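Local coordinates for protein extracellular ligand-binding receptor (Rhodopseudomonas palustris, PDB 3SG0) that probably serves as the periplasmic solute-binding component of an ABC-type transporter for small aromatic acids, here holding benzoyl-formic acid in its pocket, at residues 92-103 against 114-125; 344-355 against 359-367. All coordinates share one frame; numbering follows the deposited sequence. Where two conformers were deposited one is given.

Contact 1 (92-103 against 114-125); sequences VLIGSSLTPVSL and TPLMTMAAAAIL. With 173 (benzoyl-formic acid), chain B.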
# COMPACT_ATOMS: atom_id res chain seq x y z
N VAL A 92 -13.43 -14.59 -1.02
CA VAL A 92 -12.20 -13.83 -1.19
C VAL A 92 -11.83 -13.23 0.16
O VAL A 92 -12.71 -12.79 0.90
CB VAL A 92 -12.38 -12.66 -2.19
CG1 VAL A 92 -11.10 -11.86 -2.34
CG2 VAL A 92 -12.84 -13.18 -3.55
N LEU A 93 -10.54 -13.22 0.48
CA LEU A 93 -10.02 -12.54 1.67
C LEU A 93 -9.25 -11.33 1.21
O LEU A 93 -8.54 -11.39 0.21
CB LEU A 93 -9.09 -13.48 2.42
CG LEU A 93 -8.49 -13.00 3.74
CD1 LEU A 93 -9.56 -12.55 4.74
CD2 LEU A 93 -7.61 -14.08 4.35
N ILE A 94 -9.38 -10.23 1.94
CA ILE A 94 -8.66 -9.00 1.64
C ILE A 94 -7.94 -8.54 2.90
O ILE A 94 -8.53 -8.51 3.99
CB ILE A 94 -9.63 -7.90 1.15
CG1 ILE A 94 -10.41 -8.40 -0.08
CG2 ILE A 94 -8.88 -6.61 0.88
CD1 ILE A 94 -11.35 -7.37 -0.69
N GLY A 95 -6.66 -8.21 2.77
CA GLY A 95 -5.89 -7.66 3.89
C GLY A 95 -4.46 -8.17 3.93
O GLY A 95 -4.02 -8.90 3.04
N SER A 96 -3.70 -7.76 4.94
CA SER A 96 -4.04 -6.67 5.83
C SER A 96 -3.53 -5.36 5.22
O SER A 96 -3.31 -5.27 4.01
CB SER A 96 -3.43 -6.95 7.21
OG SER A 96 -3.72 -5.92 8.14
N SER A 97 -3.35 -4.36 6.08
CA SER A 97 -2.91 -3.03 5.67
C SER A 97 -1.40 -2.88 5.62
O SER A 97 -0.90 -1.99 4.93
CB SER A 97 -3.42 -2.00 6.68
OG SER A 97 -4.81 -2.12 6.93
N LEU A 98 -0.71 -3.71 6.39
CA LEU A 98 0.73 -3.58 6.60
C LEU A 98 1.43 -4.86 6.19
O LEU A 98 0.84 -5.94 6.24
CB LEU A 98 1.07 -3.32 8.07
CG LEU A 98 0.21 -2.31 8.83
CD1 LEU A 98 0.73 -2.15 10.26
CD2 LEU A 98 0.17 -0.98 8.12
N THR A 99 2.69 -4.74 5.81
CA THR A 99 3.47 -5.87 5.36
C THR A 99 3.68 -6.96 6.43
O THR A 99 3.39 -8.12 6.18
CB THR A 99 4.80 -5.42 4.73
OG1 THR A 99 4.53 -4.71 3.52
CG2 THR A 99 5.69 -6.60 4.43
N PRO A 100 4.16 -6.60 7.63
CA PRO A 100 4.37 -7.65 8.64
C PRO A 100 3.07 -8.37 8.99
O PRO A 100 3.07 -9.56 9.31
CB PRO A 100 4.90 -6.87 9.86
CG PRO A 100 4.54 -5.43 9.62
CD PRO A 100 4.58 -5.27 8.13
N VAL A 101 1.96 -7.64 8.96
CA VAL A 101 0.67 -8.20 9.31
C VAL A 101 0.14 -9.11 8.20
O VAL A 101 -0.52 -10.12 8.47
CB VAL A 101 -0.33 -7.07 9.64
CG1 VAL A 101 -1.66 -7.64 10.07
CG2 VAL A 101 0.24 -6.17 10.73
N SER A 102 0.47 -8.77 6.96
CA SER A 102 0.00 -9.52 5.79
C SER A 102 0.79 -10.79 5.50
O SER A 102 0.24 -11.74 4.95
CB SER A 102 0.05 -8.64 4.55
OG SER A 102 -0.85 -7.55 4.66
N LEU A 103 2.07 -10.80 5.83
CA LEU A 103 2.92 -11.93 5.48
C LEU A 103 2.37 -13.31 5.89
O LEU A 103 2.34 -14.21 5.06
CB LEU A 103 4.35 -11.74 6.00
CG LEU A 103 5.24 -10.90 5.09
CD1 LEU A 103 6.49 -10.43 5.84
CD2 LEU A 103 5.60 -11.68 3.83
N THR A 114 -8.12 -19.93 -1.23
CA THR A 114 -8.92 -18.72 -1.30
C THR A 114 -8.04 -17.57 -1.74
O THR A 114 -6.97 -17.35 -1.18
CB THR A 114 -9.51 -18.43 0.09
OG1 THR A 114 -10.31 -19.53 0.51
CG2 THR A 114 -10.36 -17.17 0.09
N PRO A 115 -8.47 -16.81 -2.76
CA PRO A 115 -7.66 -15.67 -3.17
C PRO A 115 -7.55 -14.64 -2.05
O PRO A 115 -8.52 -14.36 -1.34
CB PRO A 115 -8.43 -15.05 -4.35
CG PRO A 115 -9.48 -16.00 -4.70
CD PRO A 115 -9.68 -16.99 -3.59
N LEU A 116 -6.36 -14.07 -1.92
CA LEU A 116 -6.04 -13.03 -0.95
C LEU A 116 -5.65 -11.77 -1.70
O LEU A 116 -4.68 -11.79 -2.47
CB LEU A 116 -4.87 -13.45 -0.06
CG LEU A 116 -4.32 -12.37 0.88
CD1 LEU A 116 -5.35 -11.97 1.92
CD2 LEU A 116 -3.03 -12.82 1.55
N MSE A 117 -6.39 -10.69 -1.50
CA MSE A 117 -6.03 -9.39 -2.04
C MSE A 117 -5.33 -8.63 -0.92
O MSE A 117 -6.00 -8.11 -0.02
CB MSE A 117 -7.27 -8.61 -2.50
CG MSE A 117 -8.30 -9.43 -3.25
SE MSE A 117 -7.70 -10.25 -4.88
CE MSE A 117 -7.37 -8.61 -5.89
N THR A 118 -4.01 -8.59 -0.92
CA THR A 118 -3.33 -7.87 0.15
C THR A 118 -3.37 -6.37 -0.12
O THR A 118 -3.34 -5.95 -1.28
CB THR A 118 -1.90 -8.37 0.38
OG1 THR A 118 -1.35 -7.70 1.52
CG2 THR A 118 -0.99 -8.10 -0.81
N MSE A 119 -3.43 -5.57 0.94
CA MSE A 119 -3.46 -4.11 0.80
C MSE A 119 -2.12 -3.46 1.16
O MSE A 119 -2.01 -2.23 1.18
CB MSE A 119 -4.61 -3.50 1.60
CG MSE A 119 -5.98 -3.98 1.12
SE MSE A 119 -7.46 -3.18 2.06
CE MSE A 119 -7.27 -4.09 3.77
N ALA A 120 -1.11 -4.28 1.42
CA ALA A 120 0.20 -3.80 1.84
C ALA A 120 1.16 -3.68 0.65
O ALA A 120 0.79 -4.00 -0.49
CB ALA A 120 0.75 -4.70 2.93
N ALA A 121 2.38 -3.23 0.91
CA ALA A 121 3.24 -2.71 -0.16
C ALA A 121 4.47 -3.52 -0.54
O ALA A 121 4.94 -3.41 -1.67
CB ALA A 121 3.68 -1.28 0.18
N ALA A 122 5.05 -4.28 0.39
CA ALA A 122 6.36 -4.89 0.11
C ALA A 122 6.32 -5.93 -1.00
O ALA A 122 5.41 -6.74 -1.08
CB ALA A 122 6.94 -5.50 1.36
N ALA A 123 7.34 -5.92 -1.86
CA ALA A 123 7.39 -6.83 -3.00
C ALA A 123 7.28 -8.29 -2.58
O ALA A 123 6.67 -9.09 -3.30
CB ALA A 123 8.67 -6.61 -3.78
N ILE A 124 7.85 -8.64 -1.43
CA ILE A 124 7.89 -10.03 -0.97
C ILE A 124 6.50 -10.63 -0.79
O ILE A 124 6.34 -11.85 -0.72
CB ILE A 124 8.73 -10.13 0.33
CG1 ILE A 124 9.04 -11.58 0.69
CG2 ILE A 124 8.04 -9.44 1.49
CD1 ILE A 124 10.05 -11.71 1.80
N LEU A 125 5.48 -9.78 -0.68
CA LEU A 125 4.12 -10.30 -0.55
C LEU A 125 3.67 -11.12 -1.76
O LEU A 125 2.85 -12.02 -1.61
CB LEU A 125 3.14 -9.17 -0.25
CG LEU A 125 3.38 -8.47 1.10
CD1 LEU A 125 2.59 -7.18 1.18
CD2 LEU A 125 3.05 -9.40 2.26
O1B 173 B . 3.22 -2.37 3.61
C1 173 B . 3.30 -1.73 4.63
O1A 173 B . 3.79 -2.26 5.82
C2 173 B . 3.07 -0.24 4.62
O2 173 B . 3.40 0.42 5.56
C1G 173 B . 2.38 0.33 3.43
C2D 173 B . 1.13 -0.36 2.89
C2E 173 B . 0.43 0.19 1.67
C3 173 B . 0.99 1.44 0.99
C1E 173 B . 2.25 2.12 1.56
C1D 173 B . 2.95 1.58 2.79
O HOH W 1 -2.68 -0.49 3.26
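T99 and A122 meet beside the carboxylate of benzoyl-formic acid. T99 OG1 accepts from A122 N at 3.2 Å and gives its proton to ligand O1B at 2.7 Å. With chi1 at -67°, this hydroxyl stands beside its backbone N, whose N-H runs almost straight (176°) to O1A, 2.7 Å from T99 N. A121 N adds a bond to O1B at 3.0 Å, and R198 NH2 also hydrogen-bonds the ligand. A valine in place of T99 would probably leave O1B short of one donor and A122 N without its acceptor. Just behind, the small A120 fits because its CB lies 3.3 Å from L98 C. S102 suits the first helical turn: its OG donates to L98 O at 2.8 Å, steadying the N-cap residue L98. Farther back, the parallel strands 92-94 and 116-118 are laced by L93 N to P115 O (2.9 Å), M117 N to L93 O and G95 N to M117 O, with helix 99-111 completing the beta-alpha-beta unit. G95 has a positive phi (142°) at which a side chain would strike the preceding carbonyl. The anion sits at the start of a helix, where amide N-H groups and the helix dipole would probably reinforce the charge of R198.

Contact 2 (344-355 against 359-367); sequences IEKSKDLALNNG and MTPDNHNGY
A largely polar clasp binds E345, S347 and K348 to M359 and H364, while Y367 packs on the turn 352-355; it lies after helix 334-344, where a two-stranded hairpin leads into the loop before strand 373-378. H364 NE2 donates to E345 OE1 at 2.7 Å (156° at the hydrogen). The oxygen lies almost in the imidazole plane and uses its anti lone pair, although the carboxylate is turned 49° from the ring. E345 reaches this edge because its CG is anti to the backbone N (chi1 -166°) and the chain extends beyond, passing P361 CA. H364 ND1 bonds to V136 O, so an acceptor faces each ring nitrogen, which could favour a protonated imidazole; E345 OE1 is shared with R341 in a salt bridge. The H364 ring stacks with Y137.

M359 N donates to S347 O at 2.9 Å. K348 is bent at chi2, and its NZ meets M359 O at 2.8 Å in the carbonyl plane, a reach that suits a long, flexible amine. M359 CG rests against I344 O, 3.4 Å away.

Type I turns span I344-S347 and L352-G355, the second joining the hairpin strands 350-352 and 355-357. The facing loop is braced by an ST motif, T360 OG1 accepting from N363 N, and by N363 OD1, which accepts N365 N in an Asx turn and G366 N in an Asx motif, both from the same face of its plane.

Y367 presents its edge to G355, CE1 lying 3.6 Å from G355 C; a side chain on G355 would probably crowd the ring, and its backbone angles already call for glycine. The Y367 OH end lies 3.5 Å from L352 CD1 and 3.4 Å from N354 CB, while the amide of N354 turns off to D313.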
# COMPACT_ATOMS: atom_id res chain seq x y z
N ILE A 344 -8.51 -13.29 -12.12
CA ILE A 344 -7.78 -12.07 -11.80
C ILE A 344 -6.42 -12.08 -12.49
O ILE A 344 -5.92 -11.05 -12.94
CB ILE A 344 -7.66 -11.84 -10.29
CG1 ILE A 344 -9.06 -11.64 -9.70
CG2 ILE A 344 -6.77 -10.65 -10.01
CD1 ILE A 344 -9.08 -11.51 -8.19
N GLU A 345 -5.84 -13.27 -12.60
CA GLU A 345 -4.54 -13.48 -13.23
C GLU A 345 -4.52 -13.06 -14.69
O GLU A 345 -3.45 -12.85 -15.26
CB GLU A 345 -4.21 -14.97 -13.11
CG GLU A 345 -2.80 -15.37 -13.40
CD GLU A 345 -2.51 -16.73 -12.81
OE1 GLU A 345 -1.79 -16.77 -11.80
OE2 GLU A 345 -3.01 -17.76 -13.34
N LYS A 346 -5.71 -12.94 -15.29
CA LYS A 346 -5.86 -12.59 -16.71
C LYS A 346 -6.16 -11.11 -16.92
O LYS A 346 -6.30 -10.67 -18.06
CB LYS A 346 -6.99 -13.41 -17.33
CG LYS A 346 -6.82 -14.90 -17.24
CD LYS A 346 -8.06 -15.62 -17.76
CE LYS A 346 -8.02 -17.10 -17.46
NZ LYS A 346 -9.25 -17.77 -17.96
N SER A 347 -6.27 -10.35 -15.84
CA SER A 347 -6.62 -8.93 -15.95
C SER A 347 -5.53 -8.15 -16.68
O SER A 347 -4.36 -8.25 -16.35
CB SER A 347 -6.85 -8.35 -14.55
OG SER A 347 -7.22 -6.98 -14.61
N LYS A 348 -5.93 -7.35 -17.68
CA LYS A 348 -4.99 -6.63 -18.53
C LYS A 348 -5.42 -5.19 -18.77
O LYS A 348 -6.61 -4.87 -18.77
CB LYS A 348 -4.87 -7.31 -19.91
CG LYS A 348 -4.50 -8.78 -19.90
CD LYS A 348 -3.08 -9.01 -19.41
CE LYS A 348 -2.67 -10.47 -19.60
NZ LYS A 348 -1.27 -10.72 -19.18
N ASP A 349 -4.42 -4.33 -18.95
CA ASP A 349 -4.63 -2.95 -19.38
C ASP A 349 -5.69 -2.23 -18.54
O ASP A 349 -6.56 -1.53 -19.07
CB ASP A 349 -5.02 -2.91 -20.86
CG ASP A 349 -4.88 -1.52 -21.46
OD1 ASP A 349 -3.98 -0.78 -21.03
OD2 ASP A 349 -5.68 -1.18 -22.36
N LEU A 350 -5.59 -2.39 -17.22
CA LEU A 350 -6.59 -1.82 -16.33
C LEU A 350 -6.05 -0.63 -15.57
O LEU A 350 -5.11 -0.77 -14.78
CB LEU A 350 -7.07 -2.89 -15.35
CG LEU A 350 -8.13 -2.46 -14.34
CD1 LEU A 350 -9.42 -2.02 -15.02
CD2 LEU A 350 -8.39 -3.57 -13.33
N ALA A 351 -6.63 0.54 -15.78
CA ALA A 351 -6.25 1.72 -15.01
C ALA A 351 -6.89 1.63 -13.63
O ALA A 351 -8.11 1.70 -13.50
CB ALA A 351 -6.68 2.99 -15.72
N LEU A 352 -6.06 1.47 -12.61
CA LEU A 352 -6.48 1.52 -11.22
C LEU A 352 -5.98 2.83 -10.63
O LEU A 352 -5.13 3.49 -11.21
CB LEU A 352 -5.87 0.34 -10.44
CG LEU A 352 -6.35 -1.06 -10.84
CD1 LEU A 352 -5.58 -2.12 -10.09
CD2 LEU A 352 -7.86 -1.22 -10.60
N ASN A 353 -6.48 3.19 -9.45
CA ASN A 353 -5.93 4.33 -8.74
C ASN A 353 -4.46 4.16 -8.41
O ASN A 353 -3.70 5.13 -8.29
CB ASN A 353 -6.73 4.59 -7.48
CG ASN A 353 -8.08 5.17 -7.80
OD1 ASN A 353 -8.20 6.37 -8.01
ND2 ASN A 353 -9.09 4.31 -7.90
N ASN A 354 -4.05 2.90 -8.29
CA ASN A 354 -2.67 2.54 -7.98
C ASN A 354 -1.75 2.52 -9.20
O ASN A 354 -0.54 2.41 -9.03
CB ASN A 354 -2.64 1.19 -7.26
CG ASN A 354 -2.79 1.33 -5.76
OD1 ASN A 354 -1.83 1.67 -5.07
ND2 ASN A 354 -3.98 1.08 -5.24
N GLY A 355 -2.31 2.61 -10.40
CA GLY A 355 -1.49 2.57 -11.61
C GLY A 355 -2.11 1.73 -12.69
O GLY A 355 -3.24 1.25 -12.56
N MSE A 359 -1.83 -8.04 -15.03
CA MSE A 359 -1.50 -9.26 -14.30
C MSE A 359 -0.97 -10.32 -15.24
O MSE A 359 -1.36 -10.37 -16.41
CB MSE A 359 -2.73 -9.81 -13.59
CG MSE A 359 -3.31 -8.88 -12.55
SE MSE A 359 -2.04 -8.60 -11.10
CE MSE A 359 -3.23 -7.75 -9.85
N THR A 360 -0.11 -11.20 -14.73
CA THR A 360 0.33 -12.37 -15.47
C THR A 360 0.46 -13.51 -14.46
O THR A 360 0.40 -13.28 -13.25
CB THR A 360 1.70 -12.18 -16.12
OG1 THR A 360 2.70 -12.16 -15.09
CG2 THR A 360 1.77 -10.90 -16.95
N PRO A 361 0.67 -14.75 -14.93
CA PRO A 361 0.83 -15.83 -13.96
C PRO A 361 2.01 -15.62 -13.00
O PRO A 361 1.97 -16.10 -11.86
CB PRO A 361 1.04 -17.06 -14.86
CG PRO A 361 0.27 -16.72 -16.09
CD PRO A 361 0.53 -15.25 -16.31
N ASP A 362 3.04 -14.90 -13.43
CA ASP A 362 4.20 -14.68 -12.58
C ASP A 362 4.20 -13.33 -11.85
O ASP A 362 4.91 -13.16 -10.86
CB ASP A 362 5.49 -14.86 -13.37
CG ASP A 362 5.71 -16.31 -13.75
OD1 ASP A 362 5.60 -17.17 -12.85
OD2 ASP A 362 5.96 -16.58 -14.95
N ASN A 363 3.39 -12.40 -12.34
CA ASN A 363 3.31 -11.07 -11.75
C ASN A 363 1.90 -10.79 -11.25
O ASN A 363 1.01 -10.44 -12.02
CB ASN A 363 3.74 -10.01 -12.76
CG ASN A 363 3.86 -8.65 -12.12
OD1 ASN A 363 3.44 -8.45 -10.97
ND2 ASN A 363 4.43 -7.69 -12.85
N HIS A 364 1.71 -10.96 -9.94
CA HIS A 364 0.42 -10.73 -9.31
C HIS A 364 0.32 -9.34 -8.68
O HIS A 364 -0.58 -9.07 -7.88
CB HIS A 364 0.14 -11.82 -8.28
CG HIS A 364 -0.36 -13.10 -8.87
ND1 HIS A 364 -0.98 -14.06 -8.11
CD2 HIS A 364 -0.35 -13.57 -10.14
CE1 HIS A 364 -1.34 -15.07 -8.88
NE2 HIS A 364 -0.96 -14.80 -10.12
N ASN A 365 1.25 -8.47 -9.07
CA ASN A 365 1.22 -7.04 -8.71
C ASN A 365 0.71 -6.24 -9.91
O ASN A 365 -0.35 -5.61 -9.84
CB ASN A 365 2.63 -6.61 -8.30
CG ASN A 365 2.71 -5.18 -7.79
OD1 ASN A 365 3.67 -4.46 -8.10
ND2 ASN A 365 1.74 -4.77 -6.97
N GLY A 366 1.44 -6.30 -11.02
CA GLY A 366 0.92 -5.83 -12.29
C GLY A 366 1.49 -4.54 -12.83
O GLY A 366 1.01 -4.05 -13.85
N TYR A 367 2.52 -3.99 -12.19
CA TYR A 367 3.01 -2.66 -12.53
C TYR A 367 4.46 -2.66 -12.96
O TYR A 367 5.22 -3.57 -12.64
CB TYR A 367 2.88 -1.72 -11.32
CG TYR A 367 1.51 -1.69 -10.72
CD1 TYR A 367 0.49 -0.95 -11.30
CD2 TYR A 367 1.23 -2.43 -9.59
CE1 TYR A 367 -0.77 -0.94 -10.75
CE2 TYR A 367 -0.02 -2.42 -9.02
CZ TYR A 367 -1.02 -1.68 -9.61
OH TYR A 367 -2.28 -1.67 -9.08

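Overall arrangement
From the N terminus, contact 1 comes first: it closes the right-handed crossover in which helix 99-111 leads from strand 92-94 to strand 116-118, joining neighbouring inner strands of the mixed sheet whose following loops reach the ligand. The chain then runs on through strand 136-138, the edge strand next to 116-118, and a long way farther to helix 334-344, after which contact 2 closes the short hairpin excursion through 355-357. The two loops are in series and neither encloses the other. Nonetheless they touch, M117 SE lying 3.8 Å from I344 CD1. Strand 136-138 lies between them, bonding to L116 while Y137 packs against I344, E345 and M359, so the late segments lean on the early sheet.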